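Local coordinates for protein putative laminarinase (Phanerochaete chrysosporium, PDB 2WLQ) that probably hydrolyses beta-1,3-glucans such as laminarin as a family 16 glycoside hydrolase, and in this nucleophile-disabled form holds laminariheptaose, at residues A[97-102]-A[120-125]; A[130-135]-A[229-234]. The protein carries 1 engineered substitution. One frame throughout, in Å; residues are numbered along the deposited sequence.

How the contacts relate
Followed from the N terminus, the chain enters contact 1 at the start of strand 98-105 and returns along strand 115-120, so 97-102 and 120-125 close a hairpin with 17 residues between them. A short connection then leads into strand 129-133, where contact 2 opens. Its partner, 229-234, comes only after a further 93 residues, making this a far longer loop. The two loops stand in series, neither nested nor crossed. Contact 1 joins strand 98-105 to the end of strand 115-120 and the loop that follows it, whereas contact 2 ties their mixed sheet to the antiparallel one. Their centres are about 20 Å apart, yet both touch the same two glucose units.

Contact 1 (A[97-102]-A[120-125]); sequences GTWPAA and EGVNDQ. With BGC (beta-D-glucopyranose), chain C; BGC (beta-D-glucopyranose), chain B.
Trp99 and Glu120 extend side by side across the antiparallel strands, joined where indole NE1 donates to Glu120 OE2 at 2.9 Å. The acceptor lies in the ring plane, whereas the indole reaches OE2 on its anti side, 24° out of the carboxylate plane. Glu120 OE2 takes two further bonds, one from O3 of the chain C glucose at 2.6 Å and one from O6 of the chain B glucose at 2.8 Å. Glu120 OE1 accepts the chain C O4 at 2.7 Å. With Trp99 CG anti to its own backbone nitrogen (chi1 178°), the indole runs alongside the carboxylate; Val122 CG1 covers one face, 4.0 Å from the centroid of the Trp99 five-membered ring, and Trp257 meets Trp99 edge-to-face.

Beyond the non-hydrogen-bonded pair Ala101-Glu120, Asn123 N donates to Thr98 O at 2.9 Å. Asn123 OD1 in turn accepts Gly97 N at 2.8 Å through a bent bond (131° at the hydrogen), while ND2 reaches Ala258 O. One water bridges Thr98 OG1 and Asp124 N; Thr98 OG1 is also bonded to Gly95 O, and Asp124 OD1 to Gly95 N. Pro100 O is the exception: buried without a polar partner, it has Glu120 CA at 3.6 Å in a C-H...O contact.

The indole bond probably restrains the carboxylate that accepts from both sugars. By family, Glu120, which ends the ExDxxE-type motif, is probably the general acid/base.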
# COMPACT_ATOMS: atom_id res chain seq x y z
N GLY A 97 12.64 -9.92 -1.72
CA GLY A 97 12.05 -9.74 -3.02
C GLY A 97 10.63 -9.17 -3.01
O GLY A 97 10.14 -8.75 -4.07
N THR A 98 9.98 -9.14 -1.84
CA THR A 98 8.58 -8.68 -1.80
C THR A 98 8.45 -7.18 -1.94
O THR A 98 9.28 -6.42 -1.42
CB THR A 98 7.82 -9.10 -0.51
OG1 THR A 98 8.53 -8.61 0.63
CG2 THR A 98 7.68 -10.61 -0.47
N TRP A 99 7.37 -6.76 -2.59
CA TRP A 99 7.06 -5.34 -2.76
C TRP A 99 5.53 -5.22 -2.65
O TRP A 99 4.82 -5.22 -3.67
CB TRP A 99 7.61 -4.88 -4.10
CG TRP A 99 7.33 -3.44 -4.47
CD1 TRP A 99 6.75 -2.47 -3.70
CD2 TRP A 99 7.69 -2.81 -5.71
NE1 TRP A 99 6.66 -1.29 -4.41
CE2 TRP A 99 7.24 -1.48 -5.65
CE3 TRP A 99 8.30 -3.28 -6.88
CZ2 TRP A 99 7.39 -0.59 -6.73
CZ3 TRP A 99 8.48 -2.38 -7.93
CH2 TRP A 99 8.03 -1.06 -7.85
N PRO A 100 5.03 -5.18 -1.40
CA PRO A 100 3.60 -5.04 -1.18
C PRO A 100 3.20 -3.53 -1.19
O PRO A 100 4.01 -2.64 -0.90
CB PRO A 100 3.43 -5.62 0.23
CG PRO A 100 4.68 -5.23 0.95
CD PRO A 100 5.78 -5.33 -0.13
N ALA A 101 1.92 -3.27 -1.47
CA ALA A 101 1.47 -1.89 -1.38
C ALA A 101 -0.04 -1.83 -1.17
O ALA A 101 -0.79 -2.70 -1.66
CB ALA A 101 1.82 -1.16 -2.65
N ALA A 102 -0.45 -0.79 -0.45
CA ALA A 102 -1.86 -0.39 -0.34
C ALA A 102 -1.84 1.07 -0.73
O ALA A 102 -1.10 1.86 -0.15
CB ALA A 102 -2.36 -0.55 1.08
N GLU A 120 3.81 0.94 1.77
CA GLU A 120 4.68 0.49 0.68
C GLU A 120 6.08 0.28 1.20
O GLU A 120 6.57 1.05 2.02
CB GLU A 120 4.69 1.51 -0.47
CG GLU A 120 5.25 0.89 -1.76
CD GLU A 120 5.48 1.89 -2.87
OE1 GLU A 120 5.54 3.12 -2.61
OE2 GLU A 120 5.63 1.42 -4.03
N GLY A 121 6.72 -0.75 0.69
CA GLY A 121 8.14 -0.94 0.93
C GLY A 121 8.63 -2.12 0.13
O GLY A 121 7.88 -2.70 -0.67
N VAL A 122 9.91 -2.43 0.33
CA VAL A 122 10.54 -3.53 -0.42
C VAL A 122 11.46 -4.33 0.48
O VAL A 122 12.09 -3.78 1.39
CB VAL A 122 11.39 -3.01 -1.63
CG1 VAL A 122 10.47 -2.35 -2.63
CG2 VAL A 122 12.46 -2.03 -1.16
N ASN A 123 11.53 -5.63 0.22
CA ASN A 123 12.59 -6.46 0.78
C ASN A 123 12.70 -6.40 2.28
O ASN A 123 13.81 -6.45 2.83
CB ASN A 123 13.95 -6.09 0.14
CG ASN A 123 13.94 -6.26 -1.36
OD1 ASN A 123 13.37 -7.24 -1.86
ND2 ASN A 123 14.54 -5.31 -2.09
N ASP A 124 11.55 -6.29 2.94
CA ASP A 124 11.50 -6.30 4.41
C ASP A 124 12.16 -5.09 5.06
O ASP A 124 12.40 -5.11 6.26
CB ASP A 124 12.08 -7.61 4.99
CG ASP A 124 11.27 -8.81 4.61
OD1 ASP A 124 10.05 -8.67 4.39
OD2 ASP A 124 11.85 -9.92 4.58
N GLN A 125 12.41 -4.05 4.28
CA GLN A 125 13.12 -2.91 4.84
C GLN A 125 12.16 -1.89 5.49
O GLN A 125 11.61 -1.04 4.80
CB GLN A 125 13.99 -2.25 3.77
CG GLN A 125 15.09 -3.18 3.26
CD GLN A 125 15.94 -3.78 4.39
OE1 GLN A 125 16.82 -3.10 4.95
NE2 GLN A 125 15.69 -5.07 4.73
C2 BGC C . 8.26 3.01 -7.11
C3 BGC C . 7.17 3.69 -6.29
C4 BGC C . 7.62 4.11 -4.91
C5 BGC C . 8.88 4.93 -5.01
C6 BGC C . 9.41 5.28 -3.64
C1 BGC C . 9.51 3.87 -7.09
O2 BGC C . 7.72 2.81 -8.41
O3 BGC C . 6.05 2.85 -6.20
O4 BGC C . 6.61 4.93 -4.32
O5 BGC C . 9.85 4.18 -5.75
O6 BGC C . 10.48 6.20 -3.81
C2 BGC B . 3.58 3.54 -8.16
C3 BGC B . 2.88 2.39 -8.86
C4 BGC B . 3.10 1.16 -7.98
C5 BGC B . 2.42 1.44 -6.64
C6 BGC B . 2.46 0.27 -5.64
C1 BGC B . 3.00 3.74 -6.77
O1 BGC B . 3.81 4.62 -6.06
O2 BGC B . 3.37 4.76 -8.83
O3 BGC B . 3.45 2.09 -10.11
O4 BGC B . 2.50 0.02 -8.56
O5 BGC B . 3.07 2.53 -6.04
O6 BGC B . 3.80 -0.15 -5.36
O HOH W 1 8.81 -6.08 2.05

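Contact 2 (A[130-135]-A[229-234]); sequences MTLHTG and AFFPNT. With BGC (beta-D-glucopyranose), chain C; BGC (beta-D-glucopyranose), chain B.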
# COMPACT_ATOMS: atom_id res chain seq x y z
N MET A 130 5.36 6.53 2.70
CA MET A 130 4.10 7.09 2.21
C MET A 130 4.51 8.12 1.19
O MET A 130 5.29 9.01 1.52
CB MET A 130 3.34 7.73 3.38
CG MET A 130 2.86 6.66 4.37
SD MET A 130 3.05 7.03 6.14
CE MET A 130 4.85 7.14 6.24
N THR A 131 4.01 8.00 -0.04
CA THR A 131 4.57 8.72 -1.18
C THR A 131 3.49 9.15 -2.15
O THR A 131 2.57 8.40 -2.42
CB THR A 131 5.54 7.81 -1.93
OG1 THR A 131 6.43 7.22 -0.98
CG2 THR A 131 6.35 8.60 -2.96
N LEU A 132 3.64 10.35 -2.70
CA LEU A 132 2.80 10.76 -3.83
C LEU A 132 3.60 10.75 -5.12
O LEU A 132 4.81 11.05 -5.12
CB LEU A 132 2.26 12.17 -3.66
CG LEU A 132 1.65 12.58 -2.34
CD1 LEU A 132 1.07 14.00 -2.45
CD2 LEU A 132 0.62 11.59 -1.88
N HIS A 133 2.90 10.41 -6.19
CA HIS A 133 3.45 10.54 -7.57
C HIS A 133 2.46 11.35 -8.38
O HIS A 133 1.26 11.05 -8.38
CB HIS A 133 3.62 9.16 -8.23
CG HIS A 133 4.68 8.31 -7.58
ND1 HIS A 133 5.95 8.16 -8.09
CD2 HIS A 133 4.64 7.58 -6.44
CE1 HIS A 133 6.65 7.39 -7.28
NE2 HIS A 133 5.88 7.01 -6.28
N THR A 134 2.95 12.42 -9.01
CA THR A 134 2.07 13.32 -9.77
C THR A 134 2.74 13.70 -11.09
O THR A 134 3.88 13.31 -11.35
CB THR A 134 1.82 14.64 -8.99
OG1 THR A 134 3.05 15.37 -8.89
CG2 THR A 134 1.30 14.39 -7.58
N GLY A 135 2.00 14.48 -11.88
CA GLY A 135 2.59 15.23 -13.02
C GLY A 135 3.32 16.47 -12.54
O GLY A 135 3.64 16.63 -11.36
N ALA A 229 2.43 11.23 7.91
CA ALA A 229 2.89 11.90 6.70
C ALA A 229 1.89 13.01 6.36
O ALA A 229 0.67 12.82 6.49
CB ALA A 229 3.00 10.93 5.52
N PHE A 230 2.42 14.16 5.97
CA PHE A 230 1.58 15.31 5.61
C PHE A 230 2.05 15.84 4.30
O PHE A 230 3.26 16.10 4.12
CB PHE A 230 1.75 16.36 6.69
CG PHE A 230 0.94 17.65 6.50
CD1 PHE A 230 1.46 18.84 7.03
CD2 PHE A 230 -0.32 17.68 5.89
CE1 PHE A 230 0.74 20.04 6.95
CE2 PHE A 230 -1.04 18.89 5.80
CZ PHE A 230 -0.50 20.06 6.33
N PHE A 231 1.11 15.99 3.36
CA PHE A 231 1.38 16.55 2.03
C PHE A 231 0.48 17.77 1.85
O PHE A 231 -0.65 17.64 1.41
CB PHE A 231 1.12 15.50 0.94
CG PHE A 231 1.97 14.27 1.10
CD1 PHE A 231 1.46 13.12 1.72
CD2 PHE A 231 3.28 14.27 0.66
CE1 PHE A 231 2.28 11.99 1.89
CE2 PHE A 231 4.09 13.14 0.82
CZ PHE A 231 3.57 12.00 1.42
N PRO A 232 0.93 18.95 2.31
CA PRO A 232 0.14 20.17 2.21
C PRO A 232 0.15 20.72 0.78
O PRO A 232 0.88 20.23 -0.09
CB PRO A 232 0.89 21.14 3.14
CG PRO A 232 2.30 20.70 3.04
CD PRO A 232 2.21 19.19 3.01
N ASN A 233 -0.64 21.76 0.56
CA ASN A 233 -0.74 22.38 -0.75
C ASN A 233 0.14 23.60 -0.94
O ASN A 233 -0.04 24.33 -1.90
CB ASN A 233 -2.21 22.69 -1.13
CG ASN A 233 -2.80 23.83 -0.34
OD1 ASN A 233 -2.17 24.33 0.59
ND2 ASN A 233 -4.04 24.21 -0.68
N THR A 234 1.10 23.81 -0.04
CA THR A 234 2.01 24.96 -0.07
C THR A 234 2.64 25.18 -1.45
O THR A 234 2.72 26.33 -1.94
CB THR A 234 3.07 24.75 1.00
OG1 THR A 234 2.41 24.35 2.21
CG2 THR A 234 3.88 26.03 1.25
C2 BGC C . 8.26 3.01 -7.11
C3 BGC C . 7.17 3.69 -6.29
C4 BGC C . 7.62 4.11 -4.91
C5 BGC C . 8.88 4.93 -5.01
C6 BGC C . 9.41 5.28 -3.64
C1 BGC C . 9.51 3.87 -7.09
O2 BGC C . 7.72 2.81 -8.41
O3 BGC C . 6.05 2.85 -6.20
O4 BGC C . 6.61 4.93 -4.32
O5 BGC C . 9.85 4.18 -5.75
O6 BGC C . 10.48 6.20 -3.81
C2 BGC B . 3.58 3.54 -8.16
C3 BGC B . 2.88 2.39 -8.86
C4 BGC B . 3.10 1.16 -7.98
C5 BGC B . 2.42 1.44 -6.64
C6 BGC B . 2.46 0.27 -5.64
C1 BGC B . 3.00 3.74 -6.77
O1 BGC B . 3.81 4.62 -6.06
O2 BGC B . 3.37 4.76 -8.83
O3 BGC B . 3.45 2.09 -10.11
O4 BGC B . 2.50 0.02 -8.56
O5 BGC B . 3.07 2.53 -6.04
O6 BGC B . 3.80 -0.15 -5.36
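Phe231 and Leu132 run antiparallel past one another, so that Leu132 CG sits over the centre of the phenyl ring. Strand 229-232 directs Phe231 toward strand 130-133, and CG set anti to the carbonyl carbon (chi1 -60°) carries the ring across the gap. At its root, Phe231 CB meets Leu132 CD1 at 3.7 Å, and CG rests against the same methyl and Leu132 CG. Farther out, Phe231 CD2 and CE2 face Leu132 CG, and Phe231 CD1 and CE1 face Leu132 CD2, which is 4.0 Å from Phe231 CD1. Leu132 CG stands 3.8 Å from the centroid of the Phe231 ring and 12° off the normal, a CH-pi contact over the face. The tip, Phe231 CZ, finds backbone instead: Met130 O is 3.5 Å away, in the plane at the ring edge. Val167 and Cys165 of strand 165-168 also touch the phenyl group.

Ala229 continues the apolar seam, its CB 3.9 Å from Met130 CB and equally near the sulfur of the bent methionine chain. Thr131, whose side chain points away from this seam, lies near the bound sugar, and His133 NE2 donates to O4 of the chain C glucose at 2.9 Å.

The strand axes are 8.3 Å apart and inclined by 25°. Such apolar, face-to-face packing of two sheets, with a sugar-binding histidine, His133, on one of the strands, is that of the GH16 beta-sandwich.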